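Local coordinates for DNA helicase RecQ (Deinococcus radiodurans, PDB 4Q48), which probably couples ATP hydrolysis to unwinding of duplex DNA in the 3'-5' direction, this chain holding its helicase, zinc-binding and RQC domains, at residues L141-H155 and V177-I191. Residues are numbered along the deposited sequence; the frame is centred on the assembly and turned at random.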
loop_
_atom_site.group_PDB
_atom_site.type_symbol
_atom_site.label_atom_id
_atom_site.label_comp_id
_atom_site.label_asym_id
_atom_site.label_seq_id
_atom_site.Cartn_x
_atom_site.Cartn_y
_atom_site.Cartn_z
ATOM N N LEU A 141 2.228 24.232 9.973
ATOM C CA LEU A 141 2.869 23.257 9.086
ATOM C C LEU A 141 2.052 22.979 7.841
ATOM O O LEU A 141 0.946 23.479 7.680
ATOM C CB LEU A 141 3.108 21.936 9.823
ATOM C CG LEU A 141 1.840 21.286 10.406
ATOM C CD1 LEU A 141 1.277 20.183 9.463
ATOM C CD2 LEU A 141 2.074 20.761 11.819
ATOM N N PHE A 142 2.628 22.175 6.960
ATOM C CA PHE A 142 1.902 21.545 5.863
ATOM C C PHE A 142 1.861 20.033 6.050
ATOM O O PHE A 142 2.917 19.401 6.187
ATOM C CB PHE A 142 2.561 21.865 4.533
ATOM C CG PHE A 142 2.430 23.284 4.117
ATOM C CD1 PHE A 142 1.219 23.770 3.654
ATOM C CD2 PHE A 142 3.510 24.153 4.211
ATOM C CE1 PHE A 142 1.090 25.104 3.247
ATOM C CE2 PHE A 142 3.392 25.471 3.828
ATOM C CZ PHE A 142 2.173 25.950 3.341
ATOM N N ALA A 143 0.660 19.451 6.056
ATOM C CA ALA A 143 0.513 17.985 5.996
ATOM C C ALA A 143 -0.033 17.600 4.656
ATOM O O ALA A 143 -1.161 17.979 4.310
ATOM C CB ALA A 143 -0.392 17.486 7.071
ATOM N N ILE A 144 0.758 16.851 3.891
ATOM C CA ILE A 144 0.285 16.306 2.619
ATOM C C ILE A 144 -0.234 14.873 2.837
ATOM O O ILE A 144 0.545 13.928 2.994
ATOM C CB ILE A 144 1.387 16.345 1.545
ATOM C CG1 ILE A 144 1.741 17.793 1.198
ATOM C CG2 ILE A 144 0.922 15.707 0.272
ATOM C CD1 ILE A 144 3.031 18.299 1.835
ATOM N N ASP A 145 -1.561 14.738 2.910
ATOM C CA ASP A 145 -2.187 13.432 3.083
ATOM C C ASP A 145 -2.400 12.784 1.727
ATOM O O ASP A 145 -2.607 13.480 0.722
ATOM C CB ASP A 145 -3.524 13.523 3.824
ATOM C CG ASP A 145 -3.838 12.247 4.608
ATOM O OD1 ASP A 145 -3.346 11.161 4.198
ATOM O OD2 ASP A 145 -4.563 12.327 5.630
ATOM N N GLU A 146 -2.358 11.452 1.721
ATOM C CA GLU A 146 -2.350 10.674 0.487
ATOM C C GLU A 146 -1.273 11.131 -0.485
ATOM O O GLU A 146 -1.557 11.372 -1.666
ATOM C CB GLU A 146 -3.720 10.718 -0.176
ATOM C CG GLU A 146 -4.647 9.655 0.395
ATOM C CD GLU A 146 -6.041 10.161 0.581
ATOM O OE1 GLU A 146 -6.230 11.386 0.435
ATOM O OE2 GLU A 146 -6.948 9.348 0.860
ATOM N N ALA A 147 -0.041 11.229 0.022
ATOM C CA ALA A 147 1.092 11.762 -0.732
ATOM C C ALA A 147 1.383 10.990 -2.024
ATOM O O ALA A 147 2.036 11.498 -2.951
ATOM C CB ALA A 147 2.320 11.782 0.142
ATOM N N HIS A 148 0.924 9.744 -2.067
ATOM C CA HIS A 148 1.198 8.860 -3.185
ATOM C C HIS A 148 0.734 9.437 -4.517
ATOM O O HIS A 148 1.313 9.122 -5.557
ATOM C CB HIS A 148 0.526 7.505 -2.956
ATOM C CG HIS A 148 -0.945 7.594 -2.680
ATOM N ND1 HIS A 148 -1.484 7.396 -1.425
ATOM C CD2 HIS A 148 -1.991 7.853 -3.500
ATOM C CE1 HIS A 148 -2.797 7.529 -1.486
ATOM N NE2 HIS A 148 -3.131 7.803 -2.735
ATOM N N CYS A 149 -0.247 10.336 -4.480
ATOM C CA CYS A 149 -0.846 10.846 -5.709
ATOM C C CYS A 149 0.115 11.589 -6.624
ATOM O O CYS A 149 -0.194 11.806 -7.791
ATOM C CB CYS A 149 -2.025 11.759 -5.396
ATOM S SG CYS A 149 -3.521 10.919 -4.909
ATOM N N VAL A 150 1.253 12.016 -6.090
ATOM C CA VAL A 150 2.269 12.681 -6.900
ATOM C C VAL A 150 2.863 11.707 -7.928
ATOM O O VAL A 150 3.260 12.107 -9.021
ATOM C CB VAL A 150 3.396 13.285 -6.021
ATOM C CG1 VAL A 150 2.812 14.280 -5.039
ATOM C CG2 VAL A 150 4.170 12.204 -5.274
ATOM N N SER A 151 2.889 10.425 -7.571
ATOM C CA SER A 151 3.525 9.373 -8.364
ATOM C C SER A 151 2.686 8.866 -9.529
ATOM O O SER A 151 1.463 8.737 -9.408
ATOM C CB SER A 151 3.873 8.184 -7.463
ATOM O OG SER A 151 4.621 7.213 -8.168
ATOM N N GLN A 152 3.347 8.605 -10.660
ATOM C CA GLN A 152 2.716 7.897 -11.778
ATOM C C GLN A 152 2.356 6.492 -11.298
ATOM O O GLN A 152 1.442 5.858 -11.820
ATOM C CB GLN A 152 3.645 7.798 -12.998
ATOM C CG GLN A 152 4.822 6.835 -12.774
ATOM C CD GLN A 152 6.110 7.201 -13.505
ATOM O OE1 GLN A 152 6.647 8.306 -13.347
ATOM N NE2 GLN A 152 6.634 6.252 -14.283
ATOM N N TRP A 153 3.093 6.014 -10.296
ATOM C CA TRP A 153 2.987 4.630 -9.845
ATOM C C TRP A 153 1.888 4.289 -8.845
ATOM O O TRP A 153 0.917 3.613 -9.181
ATOM C CB TRP A 153 4.331 4.190 -9.241
ATOM C CG TRP A 153 5.465 4.234 -10.232
ATOM C CD1 TRP A 153 6.382 5.240 -10.402
ATOM C CD2 TRP A 153 5.783 3.232 -11.209
ATOM N NE1 TRP A 153 7.250 4.919 -11.424
ATOM C CE2 TRP A 153 6.906 3.692 -11.931
ATOM C CE3 TRP A 153 5.231 1.984 -11.538
ATOM C CZ2 TRP A 153 7.479 2.954 -12.953
ATOM C CZ3 TRP A 153 5.805 1.256 -12.551
ATOM C CH2 TRP A 153 6.917 1.742 -13.248
ATOM N N GLY A 154 2.014 4.811 -7.634
ATOM C CA GLY A 154 1.362 4.203 -6.491
ATOM C C GLY A 154 -0.137 4.071 -6.328
ATOM O O GLY A 154 -0.563 3.266 -5.488
ATOM N N HIS A 155 -0.935 4.806 -7.105
ATOM C CA HIS A 155 -2.371 4.850 -6.829
ATOM C C HIS A 155 -2.986 5.816 -7.833
ATOM O O HIS A 155 -2.669 5.760 -9.022
ATOM C CB HIS A 155 -2.595 5.286 -5.358
ATOM C CG HIS A 155 -3.975 5.057 -4.813
ATOM N ND1 HIS A 155 -4.962 6.022 -4.823
ATOM C CD2 HIS A 155 -4.524 3.968 -4.211
ATOM C CE1 HIS A 155 -6.055 5.539 -4.256
ATOM N NE2 HIS A 155 -5.815 4.292 -3.882
ATOM N N VAL A 177 4.921 17.294 6.540
ATOM C CA VAL A 177 4.792 15.862 6.798
ATOM C C VAL A 177 3.843 15.243 5.774
ATOM O O VAL A 177 2.731 15.733 5.545
ATOM C CB VAL A 177 4.319 15.561 8.248
ATOM C CG1 VAL A 177 2.936 16.148 8.526
ATOM C CG2 VAL A 177 4.327 14.074 8.492
ATOM N N ALA A 178 4.335 14.214 5.098
ATOM C CA ALA A 178 3.569 13.512 4.066
ATOM C C ALA A 178 3.191 12.139 4.584
ATOM O O ALA A 178 4.035 11.388 5.079
ATOM C CB ALA A 178 4.356 13.408 2.752
ATOM N N LEU A 179 1.910 11.824 4.523
ATOM C CA LEU A 179 1.449 10.555 5.050
ATOM C C LEU A 179 0.742 9.740 3.980
ATOM O O LEU A 179 0.016 10.299 3.145
ATOM C CB LEU A 179 0.519 10.785 6.242
ATOM C CG LEU A 179 0.921 11.890 7.225
ATOM C CD1 LEU A 179 0.181 13.183 6.879
ATOM C CD2 LEU A 179 0.652 11.473 8.655
ATOM N N THR A 180 1.016 8.442 3.923
ATOM C CA THR A 180 0.315 7.608 2.951
ATOM C C THR A 180 -0.022 6.226 3.524
ATOM O O THR A 180 0.574 5.772 4.507
ATOM C CB THR A 180 1.123 7.447 1.628
ATOM O OG1 THR A 180 0.346 6.712 0.668
ATOM C CG2 THR A 180 2.455 6.753 1.868
ATOM N N ALA A 181 -0.979 5.561 2.884
ATOM C CA ALA A 181 -1.393 4.216 3.270
ATOM C C ALA A 181 -0.993 3.237 2.180
ATOM O O ALA A 181 -1.166 2.029 2.326
ATOM C CB ALA A 181 -2.889 4.152 3.534
ATOM N N THR A 182 -0.482 3.755 1.070
ATOM C CA THR A 182 -0.053 2.875 0.002
ATOM C C THR A 182 1.416 3.187 -0.215
ATOM O O THR A 182 1.786 4.201 -0.818
ATOM C CB THR A 182 -0.852 3.079 -1.292
ATOM O OG1 THR A 182 -0.151 3.997 -2.155
ATOM C CG2 THR A 182 -2.265 3.600 -0.966
ATOM N N ALA A 183 2.247 2.234 0.179
ATOM C CA ALA A 183 3.681 2.460 0.291
ATOM C C ALA A 183 4.503 1.692 -0.744
ATOM O O ALA A 183 5.593 1.196 -0.433
ATOM C CB ALA A 183 4.142 2.113 1.709
ATOM N N ASP A 184 3.964 1.575 -1.958
ATOM C CA ASP A 184 4.718 1.067 -3.110
ATOM C C ASP A 184 6.146 1.658 -3.167
ATOM O O ASP A 184 6.352 2.851 -2.947
ATOM C CB ASP A 184 3.941 1.348 -4.399
ATOM C CG ASP A 184 4.349 0.440 -5.538
ATOM O OD1 ASP A 184 5.374 -0.248 -5.409
ATOM O OD2 ASP A 184 3.638 0.400 -6.564
ATOM N N GLU A 185 7.127 0.797 -3.428
ATOM C CA GLU A 185 8.540 1.101 -3.217
ATOM C C GLU A 185 9.071 2.130 -4.207
ATOM O O GLU A 185 9.829 3.021 -3.830
ATOM C CB GLU A 185 9.327 -0.206 -3.333
ATOM C CG GLU A 185 10.836 -0.159 -3.233
ATOM C CD GLU A 185 11.458 -1.483 -3.710
ATOM O OE1 GLU A 185 10.770 -2.538 -3.655
ATOM O OE2 GLU A 185 12.634 -1.479 -4.146
ATOM N N ARG A 186 8.659 2.015 -5.464
ATOM C CA ARG A 186 8.755 3.099 -6.450
ATOM C C ARG A 186 7.957 4.359 -6.138
ATOM O O ARG A 186 8.277 5.445 -6.631
ATOM C CB ARG A 186 8.377 2.568 -7.835
ATOM C CG ARG A 186 9.564 1.885 -8.501
ATOM C CD ARG A 186 9.193 1.172 -9.780
ATOM N NE ARG A 186 8.085 0.262 -9.527
ATOM C CZ ARG A 186 7.617 -0.612 -10.408
ATOM N NH1 ARG A 186 8.169 -0.703 -11.610
ATOM N NH2 ARG A 186 6.607 -1.403 -10.073
ATOM N N THR A 187 6.892 4.202 -5.369
ATOM C CA THR A 187 6.073 5.337 -4.962
ATOM C C THR A 187 6.663 6.066 -3.751
ATOM O O THR A 187 6.686 7.295 -3.718
ATOM C CB THR A 187 4.645 4.889 -4.644
ATOM O OG1 THR A 187 4.178 4.026 -5.692
ATOM C CG2 THR A 187 3.733 6.102 -4.513
ATOM N N ARG A 188 7.173 5.306 -2.786
ATOM C CA ARG A 188 7.879 5.874 -1.636
ATOM C C ARG A 188 9.032 6.751 -2.114
ATOM O O ARG A 188 9.341 7.779 -1.515
ATOM C CB ARG A 188 8.420 4.756 -0.741
ATOM C CG ARG A 188 7.365 3.898 -0.078
ATOM C CD ARG A 188 7.943 3.190 1.131
ATOM N NE ARG A 188 8.935 2.196 0.713
ATOM C CZ ARG A 188 8.624 0.955 0.336
ATOM N NH1 ARG A 188 7.365 0.558 0.357
ATOM N NH2 ARG A 188 9.565 0.094 -0.041
ATOM N N ALA A 189 9.675 6.319 -3.191
ATOM C CA ALA A 189 10.815 7.026 -3.734
ATOM C C ALA A 189 10.415 8.344 -4.406
ATOM O O ALA A 189 11.126 9.345 -4.297
ATOM C CB ALA A 189 11.552 6.120 -4.713
ATOM N N ASP A 190 9.245 8.341 -5.043
ATOM C CA ASP A 190 8.730 9.476 -5.807
ATOM C C ASP A 190 8.129 10.583 -4.956
ATOM O O ASP A 190 8.208 11.760 -5.308
ATOM C CB ASP A 190 7.636 8.982 -6.751
ATOM C CG ASP A 190 8.133 8.718 -8.142
ATOM O OD1 ASP A 190 9.372 8.617 -8.318
ATOM O OD2 ASP A 190 7.265 8.574 -9.042
ATOM N N ILE A 191 7.566 10.209 -3.811
ATOM C CA ILE A 191 7.107 11.187 -2.836
ATOM C C ILE A 191 8.290 11.975 -2.300
ATOM O O ILE A 191 8.226 13.201 -2.213
ATOM C CB ILE A 191 6.365 10.510 -1.678
ATOM C CG1 ILE A 191 5.094 9.840 -2.195
ATOM C CG2 ILE A 191 6.033 11.519 -0.591
ATOM C CD1 ILE A 191 4.379 8.964 -1.155
#
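The guanidinium of R186 lies flat on one face of the W153 indole, planes 23° apart. R186 CZ sits 3.8 Å from the centre of the W153 six-membered ring, a cation-pi contact. R186 CD lies over the same face, and the bend at chi3 (-53°) brings the guanidinium back over the ring. Q152 CG lies over the opposite face. D190 OD2 lies at the ring edge, 3.7 Å from W153 CD1, and accepts a hydrogen bond from S151 OG (3.1 Å). R186 NH1 has a second partner, D486, in a salt bridge. With an alanine in place of W153, the R186 guanidinium would probably lose the flat surface under it and be held mainly by D486. The H148 ring has E146 O over one face. H148 ND1 and T180 OG1 share a hydrogen bond at the ring edge (2.9 Å, 166°). T180 OG1 also accepts from T182 N in an ST turn. H148 closes the DEAH box (helicase motif II), and this bond ties it to the end of strand 177-180. D145 of that box pairs with K52. Strands 141-145 and 177-180 are parallel neighbours in the first helicase domain's sheet. Helix 50-62 covers the A143 and L179 face; helix 359-376 packs against W153.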